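Local structure of extracellular solute-binding protein, family 1 (Bifidobacterium longum subsp. infantis ATCC 15697, 3QUF) at residues L89-R94 and F120-Q125; P133-V138 and G298-F303; G174-L179 and P239-G244; G139-N144 and L259-S264. The protein probably binds an extracellular solute, as members of the bacterial solute-binding protein 1 family do, and hands it to a membrane transporter for uptake. All coordinates share one frame; numbering follows the deposited sequence.

Contact 1 (L89-R94 and F120-Q125); sequences LTMDNR and FALFQQ
Arg-94 and Phe-123 bring the two backbones nearest, 6.9 Å between their CA atoms, where the loop leaving strand 86-89 passes the turn of 120-123 without pairing as a sheet. Arg-94 spans the gap. From CG to NE its chain is extended, and NH1 donates to the backbone O of Leu-122 at 2.9 Å; the bond is bent, 137° at the hydrogen, and the oxygen lies tilted from the guanidinium plane. CD2 of Leu-122 sits over the centre of one guanidinium face, 3.6 Å from Arg-94 CZ. In the plane of that group, at its edge, a water accepts from NH1 and donates to the backbone O of Ala-121, giving the arginine a second grip on the turn. NH2 is held elsewhere, by the backbone O of Asn-371.

The segment 89-94 is folded by an ST turn: OG1 of Thr-90 accepts from the backbone N of Asp-92. Separately, Asn-93 OD1 accepts from Thr-90 N at 2.7 Å. This leads into helix 94-100. The selenomethionine Met-91 is bent at chi2 and chi3 (-58° and 99°), which carries its CE to 3.6 Å from Phe-123 CZ and its SE to 3.9 Å from Leu-122 CD1. At the edge of the Phe-123 ring, near its plane, the backbone O of Leu-89 lies 3.6 Å from CE1, while Leu-89 CB and CD1 slide past CD1 of the same ring.

Contact 2 (P133-V138 and G298-F303); sequences PVSAWV and GPDQGF
Pro-133 lays its CB against CB of Pro-299, 3.8 Å away, and against the backbone O of Gln-301. Val-134 sets CG2 obliquely against the Phe-303 ring, and its backbone N donates to a water that also bonds Ser-135 OG and donates to the backbone O of Gln-301. Ser-135 begins strand 135-144, antiparallel to strand 295-305 in the mixed sheet. Ser-135 O takes a nearly straight bond from the backbone N of Asp-300 (2.8 Å, 171° at the hydrogen), the donor above the carbonyl plane. Ser-135 OG, between the backbone N and carbonyl carbon (chi1 61°), meets Asp-300 CB at 3.6 Å and shares a second water with Asp-300 OD2.

Ala-136 faces Pro-299 as an antiparallel non-hydrogen-bonded pair, and its CA makes a CA-H...O contact with the backbone O of Gly-298. Trp-137 and Gly-298 form the next, hydrogen-bonded pair, with Trp-137 N to Gly-298 O at 3.1 Å and Gly-298 N to Trp-137 O at 3.2 Å. The indole folds back over the glycine, whose N lies 3.5 Å from NE1 over one ring face. In the ring plane, a water accepts from NE1 and donates to the backbone O of Pro-299.

Pairing is regular at Trp-137; past Pro-299, where an inverse gamma turn at Asp-300 breaks strand 295-305, one direct bond remains and waters link Val-134 and Ser-135 to Gln-301 and Asp-300.

Contact 3 (G174-L179 and P239-G244); sequences GSTAFL and PQKSVG
Strand 176-178, a short member of the mixed sheet, meets here the 3-10 turn 240-242 in the connection between helices 223-234 and 247-255. The outer end of the contact is polar. Thr-176 and Lys-241 reach toward each other tip to tip, and NZ donates to Thr-176 OG1 at 3.0 Å. The lysine starts with CG between its backbone N and carbonyl carbon (chi1 77°), then runs fully extended, which carries the ammonium across to the strand; its CE also packs on Thr-176 CG2 at 3.7 Å. With a valine in place of Thr-176, the ammonium of Lys-241 would probably lose this hydroxyl acceptor and its extended chain would be freer to swing into solvent.

Farther in, Leu-179 and Pro-239 do most of the touching. Leu-179 CD2 meets Pro-239 CG at 3.7 Å, the two side chains crossing at about a right angle, and the same methyl lies 3.8 Å from Ser-242 OG. The proline's CD comes to 3.1 Å from the backbone O of Phe-178, a close approach. Ser-242 turns OG anti to its own N (chi1 -158°), up against Leu-179 CA at 3.5 Å; there the hydroxyl accepts from the backbone N of Glu-180 and so ties the turn to the chain just past Leu-179. The turn itself is closed by Ser-242 N bonding to Pro-239 O.

Leu-179 also packs on Val-250 and Glu-253 of helix 247-255, Ser-175 and Ala-177 rest on Ile-170 of helix 160-172, and strand 259-264 runs parallel alongside, bonded through Thr-176.

Contact 4 (G139-N144 and L259-S264); sequences GAFFYN and LGVMRS
Val-261 CG1 packs on one face of the Phe-141 ring: the methyl, set anti to the valine N (chi1 -179°), stands 3.6 Å from the centroid of the phenylalanine ring, 16° off the ring normal, a CH-pi contact. The backbone N of Arg-263 lies at the edge of that ring. On the same face of the sheet the other valine methyl, CG2, fills in beside Tyr-143 CB. Were Phe-141 cut back to an alanine, Val-261 CG1 would probably be left without the ring face it rests on, and a gap would open toward Phe-163, Phe-178 and Phe-284, whose rings meet this one.

The two strands are antiparallel neighbours, their axes 4.6 Å apart and 150° between directions, within the mixed sheet that strand 135-144 threads. Hydrogen-bonded pairs Ala-140/Ser-264 and Phe-142/Met-262 each carry two backbone bonds, the shortest from Phe-142 N to Met-262 O at 2.8 Å. Asn-144 N adds one more to Gly-260 O, just where segment 259-264 turns a corner.

On the face opposite Phe-141, the Phe-142 ring leans along the strand until Ser-264 CB lies over it, 4.1 Å from the centroid, and its CE1 comes to 3.4 Å from Ser-264 C. On the same face the selenomethionine Met-262 sets CG 4.0 Å from Phe-142 CB. The Ser-264 hydroxyl bonds Asp-268, and Arg-263 NE bonds Asn-296. At the far end a water bridges Asn-144 ND2 and the backbone O of Leu-259, while Asn-144 OD1 caps helix 145-150 through the backbone N of Ile-147.

Overall arrangement
From the N terminus, contact 1 closes first, looping 25 residues between the end of strand 86-89 and the turn at 120-125. Contact 2 opens afterwards, spanning 159 residues from 133-138 to 298-303, and touches contact 1, through Leu-89 O and Gly-302 N. Nested within that long loop is contact 4, which continues along strand 135-144 to join strand 259-264; Trp-137 packs on Arg-263 where the two meet. Contact 3 nests inside contact 4, its strand 176-178 bonded to Gly-260 through Thr-176. Strand 135-144 runs from the region of contacts 1 and 2 to that of contacts 3 and 4, consistent with the two-lobed build of solute-binding proteins; contacts 1 and 3 lie on opposite sides of the chain's centre.

Contact 1 (L89-R94 and F120-Q125)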
# COMPACT_ATOMS: atom_id res chain seq x y z
N LEU A 89 -9.97 -6.40 8.49
CA LEU A 89 -9.00 -7.27 7.90
C LEU A 89 -7.82 -6.40 7.51
O LEU A 89 -7.93 -5.51 6.67
CB LEU A 89 -9.57 -7.96 6.67
CG LEU A 89 -10.80 -8.85 6.92
CD1 LEU A 89 -11.30 -9.42 5.60
CD2 LEU A 89 -10.52 -9.97 7.89
N THR A 90 -6.72 -6.62 8.20
CA THR A 90 -5.53 -5.83 7.99
C THR A 90 -4.54 -6.61 7.14
O THR A 90 -4.75 -7.79 6.86
CB THR A 90 -4.87 -5.46 9.28
OG1 THR A 90 -4.16 -6.59 9.86
CG2 THR A 90 -5.92 -4.91 10.30
N MSE A 91 -3.43 -5.97 6.75
CA MSE A 91 -2.45 -6.70 5.95
C MSE A 91 -1.77 -7.81 6.73
O MSE A 91 -1.25 -8.79 6.14
CB MSE A 91 -1.41 -5.72 5.36
CG MSE A 91 -2.04 -4.65 4.43
SE MSE A 91 -3.04 -5.36 2.91
CE MSE A 91 -4.91 -5.22 3.60
N ASP A 92 -1.83 -7.74 8.06
CA ASP A 92 -1.23 -8.78 8.87
C ASP A 92 -2.17 -9.92 9.28
O ASP A 92 -1.69 -10.98 9.68
CB ASP A 92 -0.66 -8.18 10.16
CG ASP A 92 0.55 -7.30 9.91
OD1 ASP A 92 1.33 -7.59 8.97
OD2 ASP A 92 0.68 -6.30 10.64
N ASN A 93 -3.49 -9.73 9.24
CA ASN A 93 -4.40 -10.80 9.65
C ASN A 93 -5.38 -11.25 8.58
O ASN A 93 -6.21 -12.14 8.84
CB ASN A 93 -5.15 -10.42 10.95
CG ASN A 93 -6.31 -9.44 10.68
OD1 ASN A 93 -6.46 -8.98 9.57
ND2 ASN A 93 -7.13 -9.15 11.67
N ARG A 94 -5.32 -10.66 7.38
CA ARG A 94 -6.44 -10.86 6.42
C ARG A 94 -6.66 -12.33 6.09
O ARG A 94 -7.81 -12.81 6.14
CB ARG A 94 -6.28 -10.03 5.15
CG ARG A 94 -5.00 -10.28 4.39
CD ARG A 94 -4.78 -9.21 3.31
NE ARG A 94 -3.65 -9.63 2.50
CZ ARG A 94 -3.69 -10.52 1.50
NH1 ARG A 94 -4.81 -11.12 1.12
NH2 ARG A 94 -2.56 -10.90 0.92
N PHE A 120 -10.75 -5.84 -4.37
CA PHE A 120 -11.23 -6.91 -3.48
C PHE A 120 -10.33 -8.12 -3.44
O PHE A 120 -10.54 -9.01 -2.64
CB PHE A 120 -12.66 -7.29 -3.83
CG PHE A 120 -13.63 -6.17 -3.61
CD1 PHE A 120 -14.08 -5.88 -2.33
CD2 PHE A 120 -14.06 -5.38 -4.64
CE1 PHE A 120 -14.98 -4.83 -2.15
CE2 PHE A 120 -14.95 -4.32 -4.41
CZ PHE A 120 -15.38 -4.07 -3.18
N ALA A 121 -9.30 -8.17 -4.30
CA ALA A 121 -8.49 -9.38 -4.37
C ALA A 121 -7.86 -9.74 -3.02
O ALA A 121 -7.80 -10.92 -2.68
CB ALA A 121 -7.37 -9.19 -5.40
N LEU A 122 -7.39 -8.73 -2.29
CA LEU A 122 -6.77 -8.99 -0.99
C LEU A 122 -7.80 -9.42 0.08
O LEU A 122 -7.42 -9.85 1.19
CB LEU A 122 -6.02 -7.76 -0.49
CG LEU A 122 -4.81 -7.29 -1.32
CD1 LEU A 122 -4.20 -6.03 -0.71
CD2 LEU A 122 -3.75 -8.44 -1.43
N PHE A 123 -9.08 -9.30 -0.23
CA PHE A 123 -10.13 -9.62 0.74
C PHE A 123 -11.05 -10.72 0.18
O PHE A 123 -12.26 -10.78 0.52
CB PHE A 123 -10.91 -8.35 1.06
CG PHE A 123 -10.01 -7.23 1.51
CD1 PHE A 123 -9.50 -7.24 2.78
CD2 PHE A 123 -9.65 -6.22 0.64
CE1 PHE A 123 -8.65 -6.21 3.23
CE2 PHE A 123 -8.76 -5.22 1.05
CZ PHE A 123 -8.28 -5.19 2.34
N GLN A 124 -10.47 -11.56 -0.64
CA GLN A 124 -11.16 -12.69 -1.23
C GLN A 124 -10.51 -14.03 -0.91
O GLN A 124 -9.28 -14.15 -0.76
CB GLN A 124 -11.30 -12.53 -2.76
CG GLN A 124 -12.39 -11.55 -3.15
CD GLN A 124 -12.33 -11.13 -4.59
OE1 GLN A 124 -11.36 -11.36 -5.29
NE2 GLN A 124 -13.40 -10.51 -5.04
N GLN A 125 -11.34 -15.06 -0.83
CA GLN A 125 -10.89 -16.44 -0.59
C GLN A 125 -11.88 -17.33 -1.29
O GLN A 125 -13.09 -17.14 -1.15
CB GLN A 125 -10.87 -16.76 0.89
CG GLN A 125 -10.45 -18.15 1.32
CD GLN A 125 -10.48 -18.23 2.83
OE1 GLN A 125 -9.53 -17.80 3.46
NE2 GLN A 125 -11.62 -18.61 3.40
O HOH W 1 -6.16 -12.60 -0.89

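Contact 2 (P133-V138 and G298-F303)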
# COMPACT_ATOMS: atom_id res chain seq x y z
N PRO A 133 -12.51 -2.73 1.33
CA PRO A 133 -11.73 -1.53 1.54
C PRO A 133 -12.44 -0.33 0.95
O PRO A 133 -13.13 -0.46 -0.07
CB PRO A 133 -10.46 -1.80 0.74
CG PRO A 133 -10.93 -2.64 -0.41
CD PRO A 133 -12.22 -3.33 0.02
N VAL A 134 -12.31 0.82 1.59
CA VAL A 134 -12.84 2.03 1.02
C VAL A 134 -11.80 3.13 0.81
O VAL A 134 -12.14 4.18 0.25
CB VAL A 134 -13.99 2.59 1.85
CG1 VAL A 134 -15.15 1.56 1.87
CG2 VAL A 134 -13.52 2.97 3.28
N SER A 135 -10.56 2.88 1.22
CA SER A 135 -9.55 3.92 1.18
C SER A 135 -8.19 3.30 0.97
O SER A 135 -8.01 2.09 1.16
CB SER A 135 -9.57 4.74 2.46
OG SER A 135 -9.29 3.92 3.53
N ALA A 136 -7.23 4.14 0.57
CA ALA A 136 -5.92 3.67 0.15
C ALA A 136 -4.89 4.73 0.43
O ALA A 136 -5.19 5.92 0.55
CB ALA A 136 -5.92 3.34 -1.35
N TRP A 137 -3.66 4.28 0.52
CA TRP A 137 -2.51 5.14 0.53
C TRP A 137 -1.74 4.98 -0.77
O TRP A 137 -1.87 3.95 -1.45
CB TRP A 137 -1.61 4.75 1.70
CG TRP A 137 -1.02 3.36 1.58
CD1 TRP A 137 -1.56 2.17 2.01
CD2 TRP A 137 0.23 3.02 0.97
NE1 TRP A 137 -0.75 1.12 1.67
CE2 TRP A 137 0.38 1.61 1.07
CE3 TRP A 137 1.25 3.76 0.38
CZ2 TRP A 137 1.47 0.95 0.55
CZ3 TRP A 137 2.36 3.08 -0.14
CH2 TRP A 137 2.45 1.70 -0.05
N VAL A 138 -0.90 5.96 -1.06
CA VAL A 138 -0.03 5.92 -2.23
C VAL A 138 1.36 6.44 -1.92
O VAL A 138 1.59 7.17 -0.94
CB VAL A 138 -0.62 6.69 -3.39
CG1 VAL A 138 -1.93 6.06 -3.85
CG2 VAL A 138 -0.75 8.17 -3.05
N GLY A 298 -1.81 0.79 -1.66
CA GLY A 298 -2.59 -0.36 -1.23
C GLY A 298 -3.78 0.09 -0.41
O GLY A 298 -3.88 1.28 -0.07
N PRO A 299 -4.70 -0.84 -0.11
CA PRO A 299 -5.85 -0.53 0.68
C PRO A 299 -5.46 -0.22 2.14
O PRO A 299 -4.61 -0.90 2.71
CB PRO A 299 -6.70 -1.82 0.57
CG PRO A 299 -5.66 -2.90 0.55
CD PRO A 299 -4.62 -2.29 -0.39
N ASP A 300 -6.11 0.76 2.73
CA ASP A 300 -5.93 1.07 4.16
C ASP A 300 -6.88 0.16 4.94
O ASP A 300 -7.92 0.61 5.48
CB ASP A 300 -6.15 2.54 4.46
CG ASP A 300 -5.79 2.89 5.90
OD1 ASP A 300 -5.03 2.08 6.52
OD2 ASP A 300 -6.10 4.03 6.34
N GLN A 301 -6.54 -1.12 4.96
CA GLN A 301 -7.32 -2.22 5.54
C GLN A 301 -8.72 -2.39 4.92
O GLN A 301 -9.13 -1.64 4.04
CB GLN A 301 -7.45 -2.08 7.06
CG GLN A 301 -6.34 -1.38 7.75
CD GLN A 301 -4.98 -1.81 7.34
OE1 GLN A 301 -4.69 -2.99 7.08
NE2 GLN A 301 -4.09 -0.80 7.21
N GLY A 302 -9.39 -3.43 5.34
CA GLY A 302 -10.73 -3.77 4.88
C GLY A 302 -11.66 -3.88 6.06
O GLY A 302 -11.24 -4.09 7.20
N PHE A 303 -12.95 -3.73 5.79
CA PHE A 303 -14.00 -3.90 6.78
C PHE A 303 -14.76 -5.18 6.53
O PHE A 303 -15.09 -5.48 5.39
CB PHE A 303 -14.97 -2.72 6.73
CG PHE A 303 -14.33 -1.43 7.15
CD1 PHE A 303 -13.47 -0.75 6.30
CD2 PHE A 303 -14.53 -0.92 8.43
CE1 PHE A 303 -12.83 0.42 6.73
CE2 PHE A 303 -13.89 0.24 8.83
CZ PHE A 303 -13.04 0.89 7.99
O HOH W 2 -10.35 1.04 3.80
O HOH W 3 -8.37 5.32 5.60
O HOH W 4 -2.07 -1.22 3.04

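Contact 3 (G174-L179 and P239-G244)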
# COMPACT_ATOMS: atom_id res chain seq x y z
N GLY A 174 28.55 15.88 -8.16
CA GLY A 174 28.75 15.95 -6.70
C GLY A 174 27.48 15.88 -5.87
O GLY A 174 27.51 15.95 -4.63
N SER A 175 26.35 15.74 -6.58
CA SER A 175 25.04 15.64 -5.98
C SER A 175 24.78 14.16 -5.90
O SER A 175 25.48 13.37 -6.52
CB SER A 175 24.01 16.32 -6.87
OG SER A 175 23.16 17.16 -6.13
N THR A 176 23.77 13.79 -5.13
CA THR A 176 23.41 12.39 -4.95
C THR A 176 22.09 12.18 -5.68
O THR A 176 21.14 12.92 -5.44
CB THR A 176 23.26 12.10 -3.45
OG1 THR A 176 24.52 12.36 -2.81
CG2 THR A 176 22.84 10.68 -3.20
N ALA A 177 22.05 11.19 -6.58
CA ALA A 177 20.87 11.00 -7.42
C ALA A 177 19.69 10.51 -6.62
O ALA A 177 18.58 11.03 -6.76
CB ALA A 177 21.18 10.03 -8.58
N PHE A 178 19.91 9.50 -5.78
CA PHE A 178 18.83 8.77 -5.15
C PHE A 178 19.30 8.11 -3.86
O PHE A 178 20.42 7.56 -3.78
CB PHE A 178 18.32 7.71 -6.13
CG PHE A 178 17.23 6.84 -5.57
CD1 PHE A 178 16.07 7.42 -5.05
CD2 PHE A 178 17.33 5.45 -5.58
CE1 PHE A 178 15.05 6.62 -4.54
CE2 PHE A 178 16.33 4.65 -5.08
CZ PHE A 178 15.18 5.23 -4.56
N LEU A 179 18.46 8.22 -2.84
CA LEU A 179 18.64 7.47 -1.63
C LEU A 179 17.31 6.87 -1.27
O LEU A 179 16.24 7.43 -1.59
CB LEU A 179 19.09 8.38 -0.49
CG LEU A 179 20.44 9.03 -0.57
CD1 LEU A 179 20.56 9.92 0.66
CD2 LEU A 179 21.57 7.99 -0.63
N PRO A 239 23.04 3.84 -4.09
CA PRO A 239 24.44 3.79 -3.60
C PRO A 239 24.60 3.01 -2.29
O PRO A 239 23.63 2.88 -1.54
CB PRO A 239 24.76 5.28 -3.44
CG PRO A 239 23.46 5.87 -2.94
CD PRO A 239 22.37 5.10 -3.70
N GLN A 240 25.80 2.48 -2.00
CA GLN A 240 25.95 1.68 -0.76
C GLN A 240 25.74 2.57 0.46
O GLN A 240 25.33 2.09 1.51
CB GLN A 240 27.31 0.95 -0.65
CG GLN A 240 27.51 -0.19 -1.68
CD GLN A 240 28.21 0.33 -2.91
OE1 GLN A 240 28.03 1.50 -3.28
NE2 GLN A 240 29.08 -0.50 -3.52
N LYS A 241 25.96 3.86 0.31
CA LYS A 241 25.76 4.81 1.40
C LYS A 241 24.30 4.96 1.78
O LYS A 241 23.99 5.56 2.81
CB LYS A 241 26.35 6.19 1.07
CG LYS A 241 25.55 7.03 0.13
CD LYS A 241 26.31 8.26 -0.23
CE LYS A 241 25.58 9.08 -1.24
NZ LYS A 241 26.30 10.30 -1.63
N SER A 242 23.40 4.37 0.97
CA SER A 242 21.99 4.35 1.29
C SER A 242 21.61 3.25 2.29
O SER A 242 20.57 3.35 2.92
CB SER A 242 21.16 4.23 -0.01
OG SER A 242 19.86 4.72 0.21
N VAL A 243 22.45 2.21 2.47
CA VAL A 243 22.11 1.16 3.43
C VAL A 243 22.24 1.69 4.83
O VAL A 243 23.28 2.28 5.17
CB VAL A 243 22.98 -0.11 3.33
CG1 VAL A 243 22.59 -1.10 4.46
CG2 VAL A 243 22.83 -0.75 1.98
N GLY A 244 21.21 1.47 5.63
CA GLY A 244 21.21 1.88 7.03
C GLY A 244 20.55 3.24 7.24
O GLY A 244 20.25 3.61 8.37

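Contact 4 (G139-N144 and L259-S264)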
# COMPACT_ATOMS: atom_id res chain seq x y z
N GLY A 139 2.32 6.02 -2.73
CA GLY A 139 3.68 6.51 -2.66
C GLY A 139 4.25 6.62 -4.07
O GLY A 139 3.84 5.89 -4.99
N ALA A 140 5.25 7.48 -4.23
CA ALA A 140 5.80 7.76 -5.56
C ALA A 140 7.16 8.44 -5.44
O ALA A 140 7.69 8.54 -4.33
CB ALA A 140 4.79 8.63 -6.37
N PHE A 141 7.74 8.86 -6.56
CA PHE A 141 9.02 9.52 -6.55
C PHE A 141 8.82 11.04 -6.47
O PHE A 141 8.06 11.64 -7.25
CB PHE A 141 9.83 9.21 -7.81
CG PHE A 141 10.80 8.04 -7.71
CD1 PHE A 141 11.26 7.51 -6.52
CD2 PHE A 141 11.32 7.50 -8.90
CE1 PHE A 141 12.19 6.49 -6.50
CE2 PHE A 141 12.27 6.52 -8.88
CZ PHE A 141 12.71 6.00 -7.69
N PHE A 142 9.51 11.65 -5.52
CA PHE A 142 9.55 13.09 -5.37
C PHE A 142 10.93 13.51 -5.84
O PHE A 142 11.92 12.87 -5.47
CB PHE A 142 9.30 13.46 -3.90
CG PHE A 142 7.88 13.27 -3.45
CD1 PHE A 142 7.27 11.98 -3.43
CD2 PHE A 142 7.11 14.36 -3.09
CE1 PHE A 142 5.95 11.82 -3.06
CE2 PHE A 142 5.79 14.20 -2.68
CZ PHE A 142 5.20 12.94 -2.67
N TYR A 143 11.00 14.52 -6.70
CA TYR A 143 12.29 14.94 -7.28
C TYR A 143 12.55 16.44 -7.24
O TYR A 143 11.62 17.25 -7.22
CB TYR A 143 12.46 14.40 -8.72
CG TYR A 143 11.46 14.93 -9.73
CD1 TYR A 143 10.21 14.35 -9.85
CD2 TYR A 143 11.78 16.02 -10.54
CE1 TYR A 143 9.28 14.82 -10.78
CE2 TYR A 143 10.86 16.51 -11.45
CZ TYR A 143 9.63 15.91 -11.57
OH TYR A 143 8.72 16.39 -12.48
N ASN A 144 13.83 16.77 -7.17
CA ASN A 144 14.29 18.16 -7.09
C ASN A 144 14.50 18.64 -8.53
O ASN A 144 15.44 18.22 -9.22
CB ASN A 144 15.59 18.20 -6.27
CG ASN A 144 16.15 19.61 -6.13
OD1 ASN A 144 15.92 20.46 -6.99
ND2 ASN A 144 16.91 19.85 -5.07
N LEU A 259 19.86 16.04 -2.84
CA LEU A 259 19.30 14.76 -3.32
C LEU A 259 18.35 14.95 -4.49
O LEU A 259 17.35 15.66 -4.39
CB LEU A 259 18.57 14.07 -2.16
CG LEU A 259 18.01 12.67 -2.45
CD1 LEU A 259 19.21 11.75 -2.87
CD2 LEU A 259 17.24 12.09 -1.26
N GLY A 260 18.64 14.27 -5.60
CA GLY A 260 17.80 14.36 -6.79
C GLY A 260 16.39 13.80 -6.60
O GLY A 260 15.40 14.42 -7.03
N VAL A 261 16.30 12.64 -5.97
CA VAL A 261 15.05 11.86 -5.97
C VAL A 261 14.93 11.11 -4.68
O VAL A 261 15.94 10.55 -4.18
CB VAL A 261 15.08 10.80 -7.08
CG1 VAL A 261 13.74 9.99 -7.08
CG2 VAL A 261 15.39 11.43 -8.43
N MSE A 262 13.72 11.07 -4.13
CA MSE A 262 13.39 10.20 -3.00
C MSE A 262 12.02 9.58 -3.22
O MSE A 262 11.20 10.16 -3.93
CB MSE A 262 13.36 11.05 -1.71
CG MSE A 262 12.13 11.92 -1.56
SE MSE A 262 12.06 12.83 0.19
CE MSE A 262 11.73 11.41 1.32
N ARG A 263 11.79 8.42 -2.60
CA ARG A 263 10.48 7.84 -2.54
C ARG A 263 9.76 8.43 -1.34
O ARG A 263 10.27 8.40 -0.22
CB ARG A 263 10.60 6.32 -2.43
CG ARG A 263 9.31 5.58 -2.42
CD ARG A 263 8.70 5.44 -1.05
NE ARG A 263 7.58 4.48 -1.03
CZ ARG A 263 6.91 4.15 0.06
NH1 ARG A 263 7.24 4.66 1.25
NH2 ARG A 263 5.92 3.28 -0.03
N SER A 264 8.57 8.96 -1.56
CA SER A 264 7.77 9.43 -0.45
C SER A 264 6.29 9.36 -0.79
O SER A 264 5.87 8.59 -1.65
CB SER A 264 8.18 10.84 -0.03
OG SER A 264 7.58 11.19 1.23
O HOH W 5 17.37 17.89 -2.88